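Local atomic coordinates of periplasmic cell division protein (SufI) (Aquifex aeolicus, PDB entry 6SYY), a protein that is a multicopper oxidase of a hyperthermophile, binding four copper ions and probably oxidising its substrates at the expense of dioxygen. Residues I117-F122 with Y156-H161; R251-S256 with G298-I303; M453-F458 with Y505-H510. One frame throughout, in Å; residues are numbered along the deposited sequence.

Interaction 1 of 3, residues I117-F122 with Y156-H161; sequences IHWHGF and YFYHPH. With CU (copper (II) ion), chain E; CU (copper (II) ion), chain C; O (oxygen atom), chain F.
Strands 117-120 and 156-160 pair antiparallel, with 2.7 Å from His-118 N to His-159 O; His-159 N returns a bond to His-118 O, and His-120 N reaches Phe-157 O only weakly. The alternation puts His-118, His-120, Phe-157 and His-159 on one face. These histidines and His-161 supply the first cupredoxin domain's half of the trinuclear copper site; Phe-157 lies beside them, His-159 CD2 over its ring. His-120 ND1 (2.0 Å) and His-159 NE2 bind one copper, completed by His-510, their rings meeting rim to rim. His-159 CG stands between its backbone N and carbonyl carbon (chi1 65°), and His-159 ND1 donates to the next residue, 2.9 Å from Pro-160 O, which holds the ring's rotation with NE2 on the metal. His-161 NE2 binds a second copper with His-456 and His-508; its ring is offset edge-to-face on His-118, planes at 86°. The bridging oxygen lies 2.4 Å from the first copper and 2.1 Å from the second. His-118 serves the third copper with His-454. Asp-129 O bonds His-118 ND1 and Asp-479 OD1 bonds His-120 NE2. On the other face Trp-119 CE3 packs on Tyr-158 CB; beyond the strand Phe-122 and Tyr-156 are offset edge-to-face. Strand 117-120 is outermost in its sheet; strand 154-160 pairs on its other side with strand 176-181, whose Ile-178 touches Phe-122, Tyr-156 and Tyr-158, while Val-170 of helix 166-172 packs on His-159.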
loop_
_atom_site.group_PDB
_atom_site.type_symbol
_atom_site.label_atom_id
_atom_site.label_comp_id
_atom_site.label_asym_id
_atom_site.label_seq_id
_atom_site.Cartn_x
_atom_site.Cartn_y
_atom_site.Cartn_z
ATOM N N ILE A 117 8.804 -7.603 -9.325
ATOM C CA ILE A 117 8.472 -6.474 -8.463
ATOM C C ILE A 117 7.330 -5.702 -9.097
ATOM O O ILE A 117 7.389 -5.346 -10.278
ATOM C CB ILE A 117 9.687 -5.558 -8.243
ATOM C CG1 ILE A 117 10.899 -6.358 -7.771
ATOM C CG2 ILE A 117 9.344 -4.470 -7.235
ATOM C CD1 ILE A 117 12.135 -5.510 -7.580
ATOM N N HIS A 118 6.289 -5.442 -8.319
ATOM C CA HIS A 118 5.224 -4.540 -8.728
ATOM C C HIS A 118 5.438 -3.177 -8.081
ATOM O O HIS A 118 5.666 -3.090 -6.869
ATOM C CB HIS A 118 3.855 -5.096 -8.345
ATOM C CG HIS A 118 2.733 -4.143 -8.603
ATOM N ND1 HIS A 118 2.576 -3.488 -9.806
ATOM C CD2 HIS A 118 1.715 -3.727 -7.812
ATOM C CE1 HIS A 118 1.511 -2.710 -9.745
ATOM N NE2 HIS A 118 0.968 -2.841 -8.548
ATOM N N TRP A 119 5.375 -2.120 -8.890
ATOM C CA TRP A 119 5.454 -0.749 -8.387
ATOM C C TRP A 119 4.028 -0.277 -8.110
ATOM O O TRP A 119 3.396 0.415 -8.912
ATOM C CB TRP A 119 6.177 0.150 -9.383
ATOM C CG TRP A 119 7.375 -0.494 -10.004
ATOM C CD1 TRP A 119 7.503 -0.917 -11.295
ATOM C CD2 TRP A 119 8.614 -0.802 -9.356
ATOM N NE1 TRP A 119 8.748 -1.466 -11.493
ATOM C CE2 TRP A 119 9.448 -1.409 -10.318
ATOM C CE3 TRP A 119 9.100 -0.626 -8.056
ATOM C CZ2 TRP A 119 10.736 -1.839 -10.022
ATOM C CZ3 TRP A 119 10.384 -1.054 -7.765
ATOM C CH2 TRP A 119 11.187 -1.651 -8.743
ATOM N N HIS A 120 3.522 -0.673 -6.943
ATOM C CA HIS A 120 2.116 -0.487 -6.599
ATOM C C HIS A 120 1.761 0.993 -6.576
ATOM O O HIS A 120 2.362 1.779 -5.835
ATOM C CB HIS A 120 1.833 -1.146 -5.245
ATOM C CG HIS A 120 0.396 -1.094 -4.813
ATOM N ND1 HIS A 120 -0.233 -2.163 -4.211
ATOM C CD2 HIS A 120 -0.522 -0.097 -4.858
ATOM C CE1 HIS A 120 -1.479 -1.833 -3.919
ATOM N NE2 HIS A 120 -1.680 -0.585 -4.300
ATOM N N GLY A 121 0.776 1.365 -7.389
ATOM C CA GLY A 121 0.322 2.733 -7.492
ATOM C C GLY A 121 0.872 3.498 -8.676
ATOM O O GLY A 121 0.372 4.591 -8.969
ATOM N N PHE A 122 1.873 2.958 -9.369
ATOM C CA PHE A 122 2.477 3.664 -10.492
ATOM C C PHE A 122 1.569 3.641 -11.717
ATOM O O PHE A 122 0.905 2.642 -12.009
ATOM C CB PHE A 122 3.829 3.042 -10.860
ATOM C CG PHE A 122 4.970 3.469 -9.978
ATOM C CD1 PHE A 122 4.748 3.925 -8.687
ATOM C CD2 PHE A 122 6.271 3.422 -10.447
ATOM C CE1 PHE A 122 5.806 4.316 -7.880
ATOM C CE2 PHE A 122 7.333 3.811 -9.645
ATOM C CZ PHE A 122 7.099 4.260 -8.361
ATOM N N TYR A 156 4.134 5.450 -1.984
ATOM C CA TYR A 156 3.884 4.307 -2.844
ATOM C C TYR A 156 4.572 3.083 -2.238
ATOM O O TYR A 156 5.103 3.131 -1.129
ATOM C CB TYR A 156 4.321 4.627 -4.278
ATOM C CG TYR A 156 3.526 5.783 -4.867
ATOM C CD1 TYR A 156 2.428 5.553 -5.686
ATOM C CD2 TYR A 156 3.855 7.106 -4.570
ATOM C CE1 TYR A 156 1.690 6.605 -6.211
ATOM C CE2 TYR A 156 3.123 8.165 -5.089
ATOM C CZ TYR A 156 2.042 7.907 -5.909
ATOM O OH TYR A 156 1.314 8.955 -6.430
ATOM N N PHE A 157 4.557 1.981 -2.975
ATOM C CA PHE A 157 4.671 0.658 -2.373
ATOM C C PHE A 157 5.258 -0.277 -3.421
ATOM O O PHE A 157 4.709 -0.387 -4.519
ATOM C CB PHE A 157 3.272 0.205 -1.915
ATOM C CG PHE A 157 3.231 -1.090 -1.140
ATOM C CD1 PHE A 157 4.369 -1.636 -0.570
ATOM C CD2 PHE A 157 2.021 -1.760 -0.985
ATOM C CE1 PHE A 157 4.301 -2.831 0.141
ATOM C CE2 PHE A 157 1.945 -2.951 -0.280
ATOM C CZ PHE A 157 3.088 -3.488 0.284
ATOM N N TYR A 158 6.380 -0.925 -3.116
ATOM C CA TYR A 158 6.930 -1.934 -4.014
ATOM C C TYR A 158 6.980 -3.275 -3.300
ATOM O O TYR A 158 7.392 -3.356 -2.139
ATOM C CB TYR A 158 8.309 -1.545 -4.565
ATOM C CG TYR A 158 9.465 -1.437 -3.592
ATOM C CD1 TYR A 158 10.353 -2.488 -3.424
ATOM C CD2 TYR A 158 9.712 -0.260 -2.899
ATOM C CE1 TYR A 158 11.443 -2.381 -2.568
ATOM C CE2 TYR A 158 10.792 -0.144 -2.040
ATOM C CZ TYR A 158 11.653 -1.210 -1.878
ATOM O OH TYR A 158 12.729 -1.108 -1.024
ATOM N N HIS A 159 6.535 -4.314 -3.997
ATOM C CA HIS A 159 6.388 -5.645 -3.431
ATOM C C HIS A 159 6.270 -6.630 -4.583
ATOM O O HIS A 159 5.964 -6.230 -5.713
ATOM C CB HIS A 159 5.160 -5.725 -2.503
ATOM C CG HIS A 159 3.847 -5.538 -3.203
ATOM N ND1 HIS A 159 3.266 -6.520 -3.977
ATOM C CD2 HIS A 159 2.993 -4.487 -3.228
ATOM C CE1 HIS A 159 2.115 -6.079 -4.455
ATOM N NE2 HIS A 159 1.926 -4.848 -4.015
ATOM N N PRO A 160 6.525 -7.912 -4.342
ATOM C CA PRO A 160 6.488 -8.881 -5.442
ATOM C C PRO A 160 5.066 -9.172 -5.892
ATOM O O PRO A 160 4.093 -9.008 -5.151
ATOM C CB PRO A 160 7.146 -10.127 -4.844
ATOM C CG PRO A 160 6.920 -9.991 -3.389
ATOM C CD PRO A 160 6.972 -8.532 -3.086
ATOM N N HIS A 161 4.960 -9.607 -7.140
ATOM C CA HIS A 161 3.663 -9.964 -7.696
ATOM C C HIS A 161 3.677 -11.299 -8.436
ATOM O O HIS A 161 3.050 -11.400 -9.498
ATOM C CB HIS A 161 3.197 -8.861 -8.650
ATOM C CG HIS A 161 1.755 -8.493 -8.502
ATOM N ND1 HIS A 161 0.729 -9.360 -8.812
ATOM C CD2 HIS A 161 1.168 -7.344 -8.093
ATOM C CE1 HIS A 161 -0.428 -8.763 -8.590
ATOM N NE2 HIS A 161 -0.190 -7.539 -8.153
HETATM CU CU CU E . 0.286 -4.046 -4.000
HETATM CU CU CU C . -1.261 -5.861 -7.821
HETATM O O O F . -0.584 -5.173 -5.955
#

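Interaction 2 of 3, residues R251-S256 with G298-I303; sequences RILNGS and GERIDI
Arg-251 lies across from Asp-302 in a non-hydrogen-bonded antiparallel pair. Its extended chain runs past the carboxylate: CG is 3.4 Å from Asp-302 OD2, and the same oxygen sits over the guanidinium face, 3.5 Å from Arg-251 NH1, with the two planes 83° apart. This salt bridge is therefore one of charge alone. The N-H groups serve other partners, NE going to Asp-200 and NH1 to Thr-155, while Asp-302 OD2 also pairs with Arg-249. Ile-252 forms the hydrogen-bonded pair with Ile-301, N to O at 2.9 Å in both directions, and on the opposite face of the strands its end methyl CD1 touches Ile-303 CD1 at 3.8 Å as the two side chains cross. Leu-253, with CG anti to the backbone N (chi1 -174°), lies alongside Arg-300, CG to CG at 3.6 Å. Bends at chi2 and chi3 of Arg-300 bring its NH1 back to Gly-298 O (3.2 Å); Asp-479 and Thr-155 O take further N-H groups of this arginine. Asn-254 closes the pairing with two weak backbone bonds, from its N to Glu-299 O and from Gly-298 N to its O. Its OD1 accepts from Ser-256 N at 2.9 Å, an Asx turn just where the strand gives way to the loop. Strand 247-254 lies between strands 200-208 and 300-306 in the middle cupredoxin domain; Ile-293 of strand 293-295 packs on the isoleucines, and Met-177 of strand 176-181 on Arg-251 and Leu-253.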
loop_
_atom_site.group_PDB
_atom_site.type_symbol
_atom_site.label_atom_id
_atom_site.label_comp_id
_atom_site.label_asym_id
_atom_site.label_seq_id
_atom_site.Cartn_x
_atom_site.Cartn_y
_atom_site.Cartn_z
ATOM N N ARG A 251 3.663 8.362 7.323
ATOM C CA ARG A 251 3.214 7.692 6.107
ATOM C C ARG A 251 2.863 6.263 6.484
ATOM O O ARG A 251 3.736 5.393 6.551
ATOM C CB ARG A 251 4.287 7.738 5.029
ATOM C CG ARG A 251 4.634 9.142 4.600
ATOM C CD ARG A 251 5.833 9.143 3.692
ATOM N NE ARG A 251 6.273 10.503 3.401
ATOM C CZ ARG A 251 5.987 11.157 2.282
ATOM N NH1 ARG A 251 5.261 10.576 1.333
ATOM N NH2 ARG A 251 6.434 12.391 2.112
ATOM N N ILE A 252 1.584 6.025 6.746
ATOM C CA ILE A 252 1.141 4.712 7.197
ATOM C C ILE A 252 0.914 3.831 5.977
ATOM O O ILE A 252 0.134 4.175 5.084
ATOM C CB ILE A 252 -0.127 4.817 8.053
ATOM C CG1 ILE A 252 0.138 5.698 9.278
ATOM C CG2 ILE A 252 -0.592 3.428 8.461
ATOM C CD1 ILE A 252 -1.105 6.075 10.032
ATOM N N LEU A 253 1.608 2.702 5.931
ATOM C CA LEU A 253 1.467 1.731 4.856
ATOM C C LEU A 253 1.093 0.399 5.483
ATOM O O LEU A 253 1.857 -0.146 6.287
ATOM C CB LEU A 253 2.762 1.612 4.045
ATOM C CG LEU A 253 2.744 0.745 2.784
ATOM C CD1 LEU A 253 3.786 1.249 1.803
ATOM C CD2 LEU A 253 2.998 -0.721 3.099
ATOM N N ASN A 254 -0.081 -0.113 5.129
ATOM C CA ASN A 254 -0.502 -1.431 5.595
ATOM C C ASN A 254 0.160 -2.466 4.701
ATOM O O ASN A 254 -0.266 -2.687 3.564
ATOM C CB ASN A 254 -2.019 -1.564 5.571
ATOM C CG ASN A 254 -2.497 -2.859 6.194
ATOM O OD1 ASN A 254 -1.733 -3.817 6.331
ATOM N ND2 ASN A 254 -3.769 -2.898 6.572
ATOM N N GLY A 255 1.215 -3.095 5.213
ATOM C CA GLY A 255 1.919 -4.128 4.483
ATOM C C GLY A 255 1.558 -5.511 4.975
ATOM O O GLY A 255 2.329 -6.458 4.811
ATOM N N SER A 256 0.385 -5.639 5.589
ATOM C CA SER A 256 -0.078 -6.940 6.038
ATOM C C SER A 256 -0.684 -7.713 4.874
ATOM O O SER A 256 -1.042 -7.151 3.835
ATOM C CB SER A 256 -1.105 -6.792 7.157
ATOM O OG SER A 256 -0.570 -6.015 8.213
ATOM N N GLY A 298 -2.601 -2.651 1.206
ATOM C CA GLY A 298 -2.485 -1.925 -0.038
ATOM C C GLY A 298 -2.823 -0.451 0.054
ATOM O O GLY A 298 -2.421 0.320 -0.825
ATOM N N GLU A 299 -3.553 -0.036 1.082
ATOM C CA GLU A 299 -3.803 1.380 1.294
ATOM C C GLU A 299 -2.587 2.048 1.927
ATOM O O GLU A 299 -1.785 1.413 2.621
ATOM C CB GLU A 299 -5.028 1.591 2.184
ATOM C CG GLU A 299 -6.362 1.326 1.498
ATOM C CD GLU A 299 -7.547 1.790 2.332
ATOM O OE1 GLU A 299 -7.637 1.402 3.517
ATOM O OE2 GLU A 299 -8.385 2.555 1.807
ATOM N N ARG A 300 -2.449 3.345 1.662
ATOM C CA ARG A 300 -1.461 4.184 2.327
ATOM C C ARG A 300 -2.146 5.479 2.731
ATOM O O ARG A 300 -2.782 6.132 1.898
ATOM C CB ARG A 300 -0.249 4.469 1.426
ATOM C CG ARG A 300 0.658 3.264 1.168
ATOM C CD ARG A 300 0.317 2.593 -0.144
ATOM N NE ARG A 300 0.502 3.507 -1.268
ATOM C CZ ARG A 300 0.037 3.285 -2.492
ATOM N NH1 ARG A 300 -0.652 2.179 -2.749
ATOM N NH2 ARG A 300 0.252 4.173 -3.459
ATOM N N ILE A 301 -2.031 5.838 4.006
ATOM C CA ILE A 301 -2.636 7.051 4.547
ATOM C C ILE A 301 -1.517 7.915 5.115
ATOM O O ILE A 301 -0.777 7.475 6.004
ATOM C CB ILE A 301 -3.686 6.734 5.626
ATOM C CG1 ILE A 301 -4.645 5.644 5.146
ATOM C CG2 ILE A 301 -4.463 7.992 6.008
ATOM C CD1 ILE A 301 -5.482 6.041 3.941
ATOM N N ASP A 302 -1.379 9.130 4.588
ATOM C CA ASP A 302 -0.475 10.126 5.150
ATOM C C ASP A 302 -1.237 10.980 6.155
ATOM O O ASP A 302 -2.279 11.558 5.820
ATOM C CB ASP A 302 0.115 11.018 4.055
ATOM C CG ASP A 302 1.141 10.299 3.197
ATOM O OD1 ASP A 302 0.846 9.188 2.708
ATOM O OD2 ASP A 302 2.242 10.858 3.000
ATOM N N ILE A 303 -0.722 11.061 7.380
ATOM C CA ILE A 303 -1.360 11.848 8.425
ATOM C C ILE A 303 -0.372 12.845 9.009
ATOM O O ILE A 303 0.845 12.635 8.987
ATOM C CB ILE A 303 -1.949 10.973 9.556
ATOM C CG1 ILE A 303 -0.833 10.223 10.292
ATOM C CG2 ILE A 303 -3.023 10.034 9.003
ATOM C CD1 ILE A 303 -1.281 9.565 11.587
#

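Interaction 3 of 3, residues M453-F458 with Y505-H510; sequences MHIHGF and YLLHCH. With CU (copper (II) ion), chain C; CU (copper (II) ion), chain E; CU (copper (II) ion), chain B; O (oxygen atom), chain F.
The His-Cys-His motif of multicopper oxidases, His-508 to His-510, lies here against the His-X-His motif of His-454 and His-456, joining the type 1 copper to the trinuclear site. The strands are antiparallel, hydrogen-bonded both ways through the backbones of His-454 and His-508. His-456 N lies 2.9 Å from Leu-506 O in a further backbone bond. His-456 NE2 (2.1 Å) and His-508 NE2 (2.2 Å) grip the copper shared with His-161, their rings rim to rim. His-508 ND1 donates to Cys-509 O, and Leu-506 CB makes a CH-pi contact over the His-456 face, 3.7 Å from its centroid. His-510 NE2 binds the copper shared with His-120 and His-159, its ring offset edge-to-face on His-454. His-454 serves the third copper with His-118, its ND1 hydrogen-bonded to Asp-479 O. Cys-509 SG, anti to its backbone N (chi1 176°), points the other way to the type 1 copper at 2.0 Å, which His-451 and His-514 complete. Beside it the bent Met-453 lays SD 3.9 Å from Cys-509 CB and CE on Leu-507 CD2. At the far end Gly-457 CA makes a CH-pi contact with the Tyr-505 ring, 3.5 Å from its centroid. Strand 503-509 runs between strands 451-455 and 520-525; Tyr-443 of strand 437-445 packs on Met-453, Ile-455 and Leu-507.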
loop_
_atom_site.group_PDB
_atom_site.type_symbol
_atom_site.label_atom_id
_atom_site.label_comp_id
_atom_site.label_asym_id
_atom_site.label_seq_id
_atom_site.Cartn_x
_atom_site.Cartn_y
_atom_site.Cartn_z
ATOM N N MET A 453 -10.110 -3.753 -2.892
ATOM C CA MET A 453 -9.968 -3.968 -4.327
ATOM C C MET A 453 -9.004 -2.955 -4.927
ATOM O O MET A 453 -9.147 -1.745 -4.718
ATOM C CB MET A 453 -11.329 -3.890 -5.019
ATOM C CG MET A 453 -12.298 -4.982 -4.592
ATOM S SD MET A 453 -11.654 -6.641 -4.904
ATOM C CE MET A 453 -11.366 -6.571 -6.673
ATOM N N HIS A 454 -8.034 -3.454 -5.684
ATOM C CA HIS A 454 -6.971 -2.647 -6.260
ATOM C C HIS A 454 -6.975 -2.818 -7.773
ATOM O O HIS A 454 -7.134 -3.934 -8.280
ATOM C CB HIS A 454 -5.616 -3.056 -5.658
ATOM C CG HIS A 454 -4.433 -2.400 -6.298
ATOM N ND1 HIS A 454 -4.277 -1.032 -6.355
ATOM C CD2 HIS A 454 -3.335 -2.928 -6.893
ATOM C CE1 HIS A 454 -3.141 -0.745 -6.968
ATOM N NE2 HIS A 454 -2.551 -1.878 -7.304
ATOM N N ILE A 455 -6.835 -1.710 -8.496
ATOM C CA ILE A 455 -6.615 -1.737 -9.938
ATOM C C ILE A 455 -5.224 -1.190 -10.212
ATOM O O ILE A 455 -4.760 -0.267 -9.530
ATOM C CB ILE A 455 -7.676 -0.938 -10.726
ATOM C CG1 ILE A 455 -7.693 0.527 -10.291
ATOM C CG2 ILE A 455 -9.052 -1.557 -10.569
ATOM C CD1 ILE A 455 -8.578 1.399 -11.152
ATOM N N HIS A 456 -4.550 -1.776 -11.192
ATOM C CA HIS A 456 -3.287 -1.250 -11.678
ATOM C C HIS A 456 -3.546 -0.212 -12.767
ATOM O O HIS A 456 -4.641 -0.120 -13.323
ATOM C CB HIS A 456 -2.402 -2.376 -12.223
ATOM C CG HIS A 456 -1.972 -3.369 -11.185
ATOM N ND1 HIS A 456 -0.877 -4.189 -11.352
ATOM C CD2 HIS A 456 -2.492 -3.679 -9.974
ATOM C CE1 HIS A 456 -0.739 -4.960 -10.288
ATOM N NE2 HIS A 456 -1.705 -4.670 -9.436
ATOM N N GLY A 457 -2.520 0.576 -13.064
ATOM C CA GLY A 457 -2.546 1.486 -14.197
ATOM C C GLY A 457 -3.042 2.894 -13.947
ATOM O O GLY A 457 -2.524 3.842 -14.545
ATOM N N PHE A 458 -4.048 3.057 -13.087
ATOM C CA PHE A 458 -4.631 4.371 -12.848
ATOM C C PHE A 458 -5.090 4.485 -11.404
ATOM O O PHE A 458 -5.463 3.494 -10.771
ATOM C CB PHE A 458 -5.827 4.647 -13.770
ATOM C CG PHE A 458 -5.604 4.232 -15.192
ATOM C CD1 PHE A 458 -5.056 5.114 -16.107
ATOM C CD2 PHE A 458 -5.935 2.953 -15.614
ATOM C CE1 PHE A 458 -4.843 4.731 -17.418
ATOM C CE2 PHE A 458 -5.725 2.562 -16.923
ATOM C CZ PHE A 458 -5.180 3.453 -17.827
ATOM N N TYR A 505 -3.666 -4.390 -17.615
ATOM C CA TYR A 505 -3.579 -4.038 -16.211
ATOM C C TYR A 505 -4.374 -5.033 -15.380
ATOM O O TYR A 505 -5.361 -5.606 -15.844
ATOM C CB TYR A 505 -4.083 -2.615 -15.974
ATOM C CG TYR A 505 -3.155 -1.548 -16.510
ATOM C CD1 TYR A 505 -1.784 -1.613 -16.275
ATOM C CD2 TYR A 505 -3.645 -0.480 -17.254
ATOM C CE1 TYR A 505 -0.928 -0.640 -16.757
ATOM C CE2 TYR A 505 -2.796 0.497 -17.743
ATOM C CZ TYR A 505 -1.440 0.410 -17.493
ATOM O OH TYR A 505 -0.589 1.380 -17.978
ATOM N N LEU A 506 -3.923 -5.245 -14.150
ATOM C CA LEU A 506 -4.588 -6.160 -13.238
ATOM C C LEU A 506 -5.718 -5.467 -12.492
ATOM O O LEU A 506 -5.699 -4.250 -12.275
ATOM C CB LEU A 506 -3.596 -6.732 -12.230
ATOM C CG LEU A 506 -2.549 -7.688 -12.787
ATOM C CD1 LEU A 506 -1.609 -8.097 -11.680
ATOM C CD2 LEU A 506 -3.229 -8.900 -13.393
ATOM N N LEU A 507 -6.717 -6.259 -12.116
ATOM C CA LEU A 507 -7.729 -5.874 -11.137
ATOM C C LEU A 507 -7.864 -7.047 -10.182
ATOM O O LEU A 507 -8.149 -8.168 -10.616
ATOM C CB LEU A 507 -9.066 -5.539 -11.806
ATOM C CG LEU A 507 -10.257 -5.094 -10.949
ATOM C CD1 LEU A 507 -11.212 -4.255 -11.780
ATOM C CD2 LEU A 507 -11.007 -6.278 -10.363
ATOM N N HIS A 508 -7.643 -6.802 -8.893
ATOM C CA HIS A 508 -7.550 -7.906 -7.950
ATOM C C HIS A 508 -7.798 -7.404 -6.537
ATOM O O HIS A 508 -7.652 -6.216 -6.238
ATOM C CB HIS A 508 -6.181 -8.600 -8.035
ATOM C CG HIS A 508 -5.034 -7.749 -7.581
ATOM N ND1 HIS A 508 -4.494 -7.844 -6.315
ATOM C CD2 HIS A 508 -4.323 -6.791 -8.222
ATOM C CE1 HIS A 508 -3.502 -6.978 -6.196
ATOM N NE2 HIS A 508 -3.378 -6.327 -7.339
ATOM N N CYS A 509 -8.189 -8.334 -5.675
ATOM C CA CYS A 509 -8.240 -8.062 -4.249
ATOM C C CYS A 509 -6.830 -7.971 -3.692
ATOM O O CYS A 509 -5.930 -8.697 -4.122
ATOM C CB CYS A 509 -9.013 -9.163 -3.535
ATOM S SG CYS A 509 -9.048 -8.989 -1.761
ATOM N N HIS A 510 -6.629 -7.074 -2.729
ATOM C CA HIS A 510 -5.306 -6.897 -2.153
ATOM C C HIS A 510 -5.136 -7.629 -0.834
ATOM O O HIS A 510 -4.140 -7.407 -0.136
ATOM C CB HIS A 510 -4.975 -5.418 -1.977
ATOM C CG HIS A 510 -3.509 -5.137 -2.045
ATOM N ND1 HIS A 510 -2.654 -5.397 -0.995
ATOM C CD2 HIS A 510 -2.738 -4.664 -3.052
ATOM C CE1 HIS A 510 -1.421 -5.074 -1.346
ATOM N NE2 HIS A 510 -1.445 -4.625 -2.588
HETATM CU CU CU C . -1.261 -5.861 -7.821
HETATM CU CU CU E . 0.286 -4.046 -4.000
HETATM CU CU CU B . -10.429 -10.385 -1.220
HETATM O O O F . -0.584 -5.173 -5.955
#

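In the fold
Along the chain the three contacts follow in series, interaction 1 in the first cupredoxin domain, interaction 2 in the second and interaction 3 in the third. Interactions 1 and 3, with centres about 11 Å apart, belong to separate sheets and face each other across the trinuclear copper site: eight histidines, four from each, surround the coppers and the bridging oxygen, so the site exists only where the two domains meet. Interaction 2 supplies no copper ligand. Its centre is about 13 Å from that of interaction 1 and about 17 Å from that of interaction 3, yet Arg-300 packs against His-120 and Tyr-156, and Gly-298 against His-510, bringing the middle domain to the edge of the site.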